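PDB 2CYA: tyrosyl-tRNA synthetase from Aeropyrum pernix, which probably catalyses the two-step charging of tRNA(Tyr) with tyrosine, which ATP first activates as tyrosyl-adenylate. Local coordinates for residues L26-I40 and Q169-G183. Residues are numbered along the deposited sequence; the frame is centred on the assembly and turned at random.
Sequences LKGLLASGARIKGYI and QVSDIFYMDLDIALG
From strand 37-40 the side chain of Y39 lays its ring across M176, L178 and I173, at the end of helix 169-175 and in the turn after it. Its CB and CG lie beside CD1 of L178, and the ring crosses that leucine at about a right angle. On the CD1 side the methyl of M176 comes in obliquely, CE standing 3.3 Å from Y39 CD1 and also near CE1; a bend at chi3 (-94°) turns this methyl to the ring, while M176 SD, 5.1 Å from the Y39 ring centroid, makes an oblique Met-aromatic contact. CE2, on the other side, meets CG1 of I173 at 3.7 Å, an atom it shares with CZ, and has CB of A181 near the ring plane. At the tip, Y39 OH binds two waters: one, at 2.8 Å, donates to D172 OD2, and the other accepts from Q169 NE2. With an alanine here, both waters would probably lose their shared hydroxyl and the M176 methyl its aromatic partner. Y39, Q169 and D172 are predicted tyrosine-binding residues; Q187 also bonds Q169, and Y126 bonds D172. Strands 37-40 and 180-183 run parallel, neighbours in the Rossmann-like sheet of this class I synthetase, with L182 N bonded to Y39 O at 2.9 Å. Two residues back, K37 O accepts from both D179 N and I180 N. K37 N gives a nearly straight bond (2.9 Å, 170°) to the anti lone pair of D179 OD2.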
loop_
_atom_site.group_PDB
_atom_site.type_symbol
_atom_site.label_atom_id
_atom_site.label_comp_id
_atom_site.label_asym_id
_atom_site.label_seq_id
_atom_site.Cartn_x
_atom_site.Cartn_y
_atom_site.Cartn_z
ATOM N N LEU A 26 29.766 -2.727 7.156
ATOM C CA LEU A 26 30.067 -3.849 6.257
ATOM C C LEU A 26 31.228 -4.656 6.809
ATOM O O LEU A 26 31.191 -5.885 6.807
ATOM C CB LEU A 26 30.425 -3.357 4.835
ATOM C CG LEU A 26 30.834 -4.456 3.844
ATOM C CD1 LEU A 26 29.759 -5.543 3.731
ATOM C CD2 LEU A 26 31.078 -3.831 2.482
ATOM N N LYS A 27 32.260 -3.973 7.291
ATOM C CA LYS A 27 33.400 -4.697 7.846
ATOM C C LYS A 27 32.984 -5.508 9.064
ATOM O O LYS A 27 33.485 -6.612 9.283
ATOM C CB LYS A 27 34.540 -3.728 8.191
ATOM C CG LYS A 27 35.251 -3.196 6.950
ATOM C CD LYS A 27 36.237 -2.086 7.269
ATOM C CE LYS A 27 36.955 -1.609 6.014
ATOM N NZ LYS A 27 37.927 -0.507 6.288
ATOM N N GLY A 28 32.046 -4.976 9.849
ATOM C CA GLY A 28 31.583 -5.715 11.013
ATOM C C GLY A 28 30.832 -6.954 10.558
ATOM O O GLY A 28 30.930 -8.018 11.174
ATOM N N LEU A 29 30.073 -6.828 9.471
ATOM C CA LEU A 29 29.325 -7.973 8.940
ATOM C C LEU A 29 30.313 -9.004 8.395
ATOM O O LEU A 29 30.202 -10.215 8.651
ATOM C CB LEU A 29 28.378 -7.533 7.806
ATOM C CG LEU A 29 27.040 -6.893 8.185
ATOM C CD1 LEU A 29 26.300 -6.411 6.915
ATOM C CD2 LEU A 29 26.194 -7.932 8.950
ATOM N N LEU A 30 31.282 -8.525 7.630
ATOM C CA LEU A 30 32.274 -9.446 7.079
ATOM C C LEU A 30 33.029 -10.162 8.191
ATOM O O LEU A 30 33.275 -11.363 8.108
ATOM C CB LEU A 30 33.258 -8.694 6.175
ATOM C CG LEU A 30 32.617 -8.082 4.924
ATOM C CD1 LEU A 30 33.600 -7.164 4.232
ATOM C CD2 LEU A 30 32.158 -9.215 3.999
ATOM N N ALA A 31 33.373 -9.432 9.241
ATOM C CA ALA A 31 34.128 -10.019 10.350
ATOM C C ALA A 31 33.390 -11.055 11.189
ATOM O O ALA A 31 34.032 -11.901 11.817
ATOM C CB ALA A 31 34.667 -8.912 11.268
ATOM N N SER A 32 32.056 -11.004 11.205
ATOM C CA SER A 32 31.267 -11.938 12.013
ATOM C C SER A 32 31.320 -13.384 11.522
ATOM O O SER A 32 31.073 -14.317 12.283
ATOM C CB SER A 32 29.803 -11.470 12.085
ATOM O OG SER A 32 29.180 -11.483 10.815
ATOM N N GLY A 33 31.647 -13.572 10.249
ATOM C CA GLY A 33 31.711 -14.911 9.704
ATOM C C GLY A 33 30.340 -15.459 9.350
ATOM O O GLY A 33 30.232 -16.434 8.606
ATOM N N ALA A 34 29.295 -14.829 9.880
ATOM C CA ALA A 34 27.917 -15.249 9.609
ATOM C C ALA A 34 27.560 -15.092 8.139
ATOM O O ALA A 34 28.179 -14.311 7.423
ATOM C CB ALA A 34 26.956 -14.431 10.436
ATOM N N ARG A 35 26.548 -15.829 7.700
ATOM C CA ARG A 35 26.089 -15.748 6.317
ATOM C C ARG A 35 25.522 -14.358 6.101
ATOM O O ARG A 35 24.817 -13.821 6.947
ATOM C CB ARG A 35 25.016 -16.801 6.038
ATOM C CG ARG A 35 23.914 -16.838 7.087
ATOM C CD ARG A 35 23.347 -18.255 7.243
ATOM N NE ARG A 35 22.455 -18.372 8.401
ATOM C CZ ARG A 35 22.045 -19.530 8.909
ATOM N NH1 ARG A 35 22.442 -20.675 8.368
ATOM N NH2 ARG A 35 21.240 -19.545 9.962
ATOM N N ILE A 36 25.854 -13.781 4.959
ATOM C CA ILE A 36 25.404 -12.443 4.601
ATOM C C ILE A 36 24.495 -12.537 3.399
ATOM O O ILE A 36 24.845 -13.189 2.424
ATOM C CB ILE A 36 26.603 -11.575 4.230
ATOM C CG1 ILE A 36 27.568 -11.514 5.421
ATOM C CG2 ILE A 36 26.132 -10.203 3.774
ATOM C CD1 ILE A 36 28.760 -10.605 5.197
ATOM N N LYS A 37 23.332 -11.895 3.465
ATOM C CA LYS A 37 22.389 -11.911 2.341
ATOM C C LYS A 37 22.271 -10.528 1.716
ATOM O O LYS A 37 22.292 -9.510 2.416
ATOM C CB LYS A 37 21.005 -12.356 2.804
ATOM C CG LYS A 37 20.964 -13.723 3.444
ATOM C CD LYS A 37 19.532 -14.064 3.840
ATOM C CE LYS A 37 19.463 -15.381 4.588
ATOM N NZ LYS A 37 18.053 -15.801 4.796
ATOM N N GLY A 38 22.163 -10.488 0.392
ATOM C CA GLY A 38 22.048 -9.206 -0.269
ATOM C C GLY A 38 21.235 -9.344 -1.534
ATOM O O GLY A 38 20.926 -10.456 -1.968
ATOM N N TYR A 39 20.868 -8.216 -2.119
ATOM C CA TYR A 39 20.129 -8.247 -3.368
ATOM C C TYR A 39 20.307 -6.934 -4.083
ATOM O O TYR A 39 20.971 -6.023 -3.578
ATOM C CB TYR A 39 18.614 -8.455 -3.114
ATOM C CG TYR A 39 17.774 -7.166 -3.042
ATOM C CD1 TYR A 39 16.484 -7.126 -3.589
ATOM C CD2 TYR A 39 18.264 -6.001 -2.446
ATOM C CE1 TYR A 39 15.709 -5.973 -3.549
ATOM C CE2 TYR A 39 17.494 -4.828 -2.401
ATOM C CZ TYR A 39 16.215 -4.819 -2.960
ATOM O OH TYR A 39 15.453 -3.659 -2.982
ATOM N N ILE A 40 19.738 -6.882 -5.284
ATOM C CA ILE A 40 19.624 -5.657 -6.057
ATOM C C ILE A 40 18.204 -5.804 -6.613
ATOM O O ILE A 40 17.759 -6.919 -6.955
ATOM C CB ILE A 40 20.617 -5.482 -7.240
ATOM C CG1 ILE A 40 20.377 -4.088 -7.849
ATOM C CG2 ILE A 40 20.452 -6.576 -8.280
ATOM C CD1 ILE A 40 21.325 -3.675 -9.024
ATOM N N GLN A 169 9.686 -0.832 -1.685
ATOM C CA GLN A 169 11.123 -1.010 -1.862
ATOM C C GLN A 169 11.740 -1.419 -0.530
ATOM O O GLN A 169 12.439 -2.434 -0.447
ATOM C CB GLN A 169 11.760 0.279 -2.398
ATOM C CG GLN A 169 13.235 0.107 -2.776
ATOM C CD GLN A 169 13.688 1.079 -3.863
ATOM O OE1 GLN A 169 12.991 2.053 -4.181
ATOM N NE2 GLN A 169 14.860 0.814 -4.442
ATOM N N VAL A 170 11.449 -0.658 0.521
ATOM C CA VAL A 170 11.961 -0.966 1.855
ATOM C C VAL A 170 11.449 -2.345 2.317
ATOM O O VAL A 170 12.193 -3.135 2.910
ATOM C CB VAL A 170 11.507 0.109 2.874
ATOM C CG1 VAL A 170 11.898 -0.296 4.279
ATOM C CG2 VAL A 170 12.125 1.458 2.519
ATOM N N SER A 171 10.182 -2.645 2.040
ATOM C CA SER A 171 9.637 -3.918 2.468
ATOM C C SER A 171 10.274 -5.097 1.750
ATOM O O SER A 171 10.350 -6.182 2.312
ATOM C CB SER A 171 8.115 -3.943 2.277
ATOM O OG SER A 171 7.510 -2.943 3.078
ATOM N N ASP A 172 10.692 -4.889 0.502
ATOM C CA ASP A 172 11.352 -5.937 -0.272
ATOM C C ASP A 172 12.631 -6.336 0.469
ATOM O O ASP A 172 12.932 -7.523 0.617
ATOM C CB ASP A 172 11.764 -5.439 -1.668
ATOM C CG ASP A 172 10.587 -5.168 -2.584
ATOM O OD1 ASP A 172 9.489 -5.706 -2.348
ATOM O OD2 ASP A 172 10.771 -4.427 -3.568
ATOM N N ILE A 173 13.386 -5.322 0.900
ATOM C CA ILE A 173 14.642 -5.517 1.627
ATOM C C ILE A 173 14.389 -6.257 2.937
ATOM O O ILE A 173 15.059 -7.242 3.227
ATOM C CB ILE A 173 15.335 -4.137 1.917
ATOM C CG1 ILE A 173 15.835 -3.532 0.598
ATOM C CG2 ILE A 173 16.490 -4.293 2.916
ATOM C CD1 ILE A 173 16.200 -2.054 0.701
ATOM N N PHE A 174 13.417 -5.808 3.727
ATOM C CA PHE A 174 13.159 -6.489 4.999
ATOM C C PHE A 174 12.587 -7.894 4.780
ATOM O O PHE A 174 13.010 -8.858 5.432
ATOM C CB PHE A 174 12.191 -5.688 5.893
ATOM C CG PHE A 174 12.692 -4.307 6.291
ATOM C CD1 PHE A 174 14.053 -4.052 6.468
ATOM C CD2 PHE A 174 11.777 -3.281 6.564
ATOM C CE1 PHE A 174 14.497 -2.808 6.910
ATOM C CE2 PHE A 174 12.206 -2.022 7.009
ATOM C CZ PHE A 174 13.564 -1.779 7.184
ATOM N N TYR A 175 11.630 -8.016 3.865
ATOM C CA TYR A 175 11.019 -9.314 3.602
ATOM C C TYR A 175 12.072 -10.359 3.220
ATOM O O TYR A 175 11.993 -11.506 3.655
ATOM C CB TYR A 175 9.991 -9.203 2.478
ATOM C CG TYR A 175 9.264 -10.498 2.189
ATOM C CD1 TYR A 175 8.138 -10.875 2.931
ATOM C CD2 TYR A 175 9.687 -11.340 1.156
ATOM C CE1 TYR A 175 7.445 -12.066 2.640
ATOM C CE2 TYR A 175 9.008 -12.524 0.862
ATOM C CZ TYR A 175 7.889 -12.880 1.606
ATOM O OH TYR A 175 7.229 -14.056 1.316
ATOM N N MET A 176 13.051 -9.969 2.404
ATOM C CA MET A 176 14.112 -10.898 1.991
ATOM C C MET A 176 15.212 -11.054 3.032
ATOM O O MET A 176 16.242 -11.689 2.780
ATOM C CB MET A 176 14.693 -10.474 0.649
ATOM C CG MET A 176 13.687 -10.633 -0.485
ATOM S SD MET A 176 14.355 -10.264 -2.105
ATOM C CE MET A 176 13.900 -8.634 -2.220
ATOM N N ASP A 177 14.991 -10.462 4.204
ATOM C CA ASP A 177 15.919 -10.598 5.317
ATOM C C ASP A 177 17.349 -10.267 4.917
ATOM O O ASP A 177 18.268 -11.036 5.180
ATOM C CB ASP A 177 15.842 -12.042 5.829
ATOM C CG ASP A 177 16.465 -12.207 7.208
ATOM O OD1 ASP A 177 16.208 -11.340 8.072
ATOM O OD2 ASP A 177 17.188 -13.203 7.419
ATOM N N LEU A 178 17.529 -9.113 4.296
ATOM C CA LEU A 178 18.835 -8.710 3.802
ATOM C C LEU A 178 19.753 -7.936 4.745
ATOM O O LEU A 178 19.302 -7.102 5.551
ATOM C CB LEU A 178 18.652 -7.874 2.542
ATOM C CG LEU A 178 17.834 -8.496 1.420
ATOM C CD1 LEU A 178 17.709 -7.432 0.318
ATOM C CD2 LEU A 178 18.496 -9.803 0.891
ATOM N N ASP A 179 21.051 -8.211 4.613
ATOM C CA ASP A 179 22.078 -7.497 5.380
ATOM C C ASP A 179 22.613 -6.377 4.484
ATOM O O ASP A 179 23.154 -5.381 4.976
ATOM C CB ASP A 179 23.229 -8.441 5.730
ATOM C CG ASP A 179 22.781 -9.579 6.579
ATOM O OD1 ASP A 179 22.470 -9.339 7.755
ATOM O OD2 ASP A 179 22.715 -10.702 6.066
ATOM N N ILE A 180 22.458 -6.557 3.172
ATOM C CA ILE A 180 22.948 -5.596 2.180
ATOM C C ILE A 180 21.996 -5.300 1.021
ATOM O O ILE A 180 21.405 -6.197 0.435
ATOM C CB ILE A 180 24.254 -6.089 1.512
ATOM C CG1 ILE A 180 25.370 -6.278 2.540
ATOM C CG2 ILE A 180 24.691 -5.087 0.459
ATOM C CD1 ILE A 180 26.571 -7.010 1.951
ATOM N N ALA A 181 21.917 -4.031 0.660
ATOM C CA ALA A 181 21.092 -3.582 -0.447
ATOM C C ALA A 181 22.014 -2.923 -1.482
ATOM O O ALA A 181 22.584 -1.864 -1.228
ATOM C CB ALA A 181 20.058 -2.567 0.050
ATOM N N LEU A 182 22.183 -3.561 -2.632
ATOM C CA LEU A 182 23.002 -2.994 -3.693
ATOM C C LEU A 182 22.069 -2.254 -4.645
ATOM O O LEU A 182 20.934 -2.674 -4.861
ATOM C CB LEU A 182 23.717 -4.107 -4.461
ATOM C CG LEU A 182 24.426 -3.714 -5.760
ATOM C CD1 LEU A 182 25.684 -2.931 -5.408
ATOM C CD2 LEU A 182 24.794 -4.968 -6.575
ATOM N N GLY A 183 22.541 -1.153 -5.211
ATOM C CA GLY A 183 21.729 -0.420 -6.153
ATOM C C GLY A 183 22.458 0.800 -6.671
ATOM O O GLY A 183 23.509 1.183 -6.145
HETATM O O HOH W 1 13.025 -3.560 -4.403
HETATM O O HOH W 2 16.726 -1.537 -3.538
#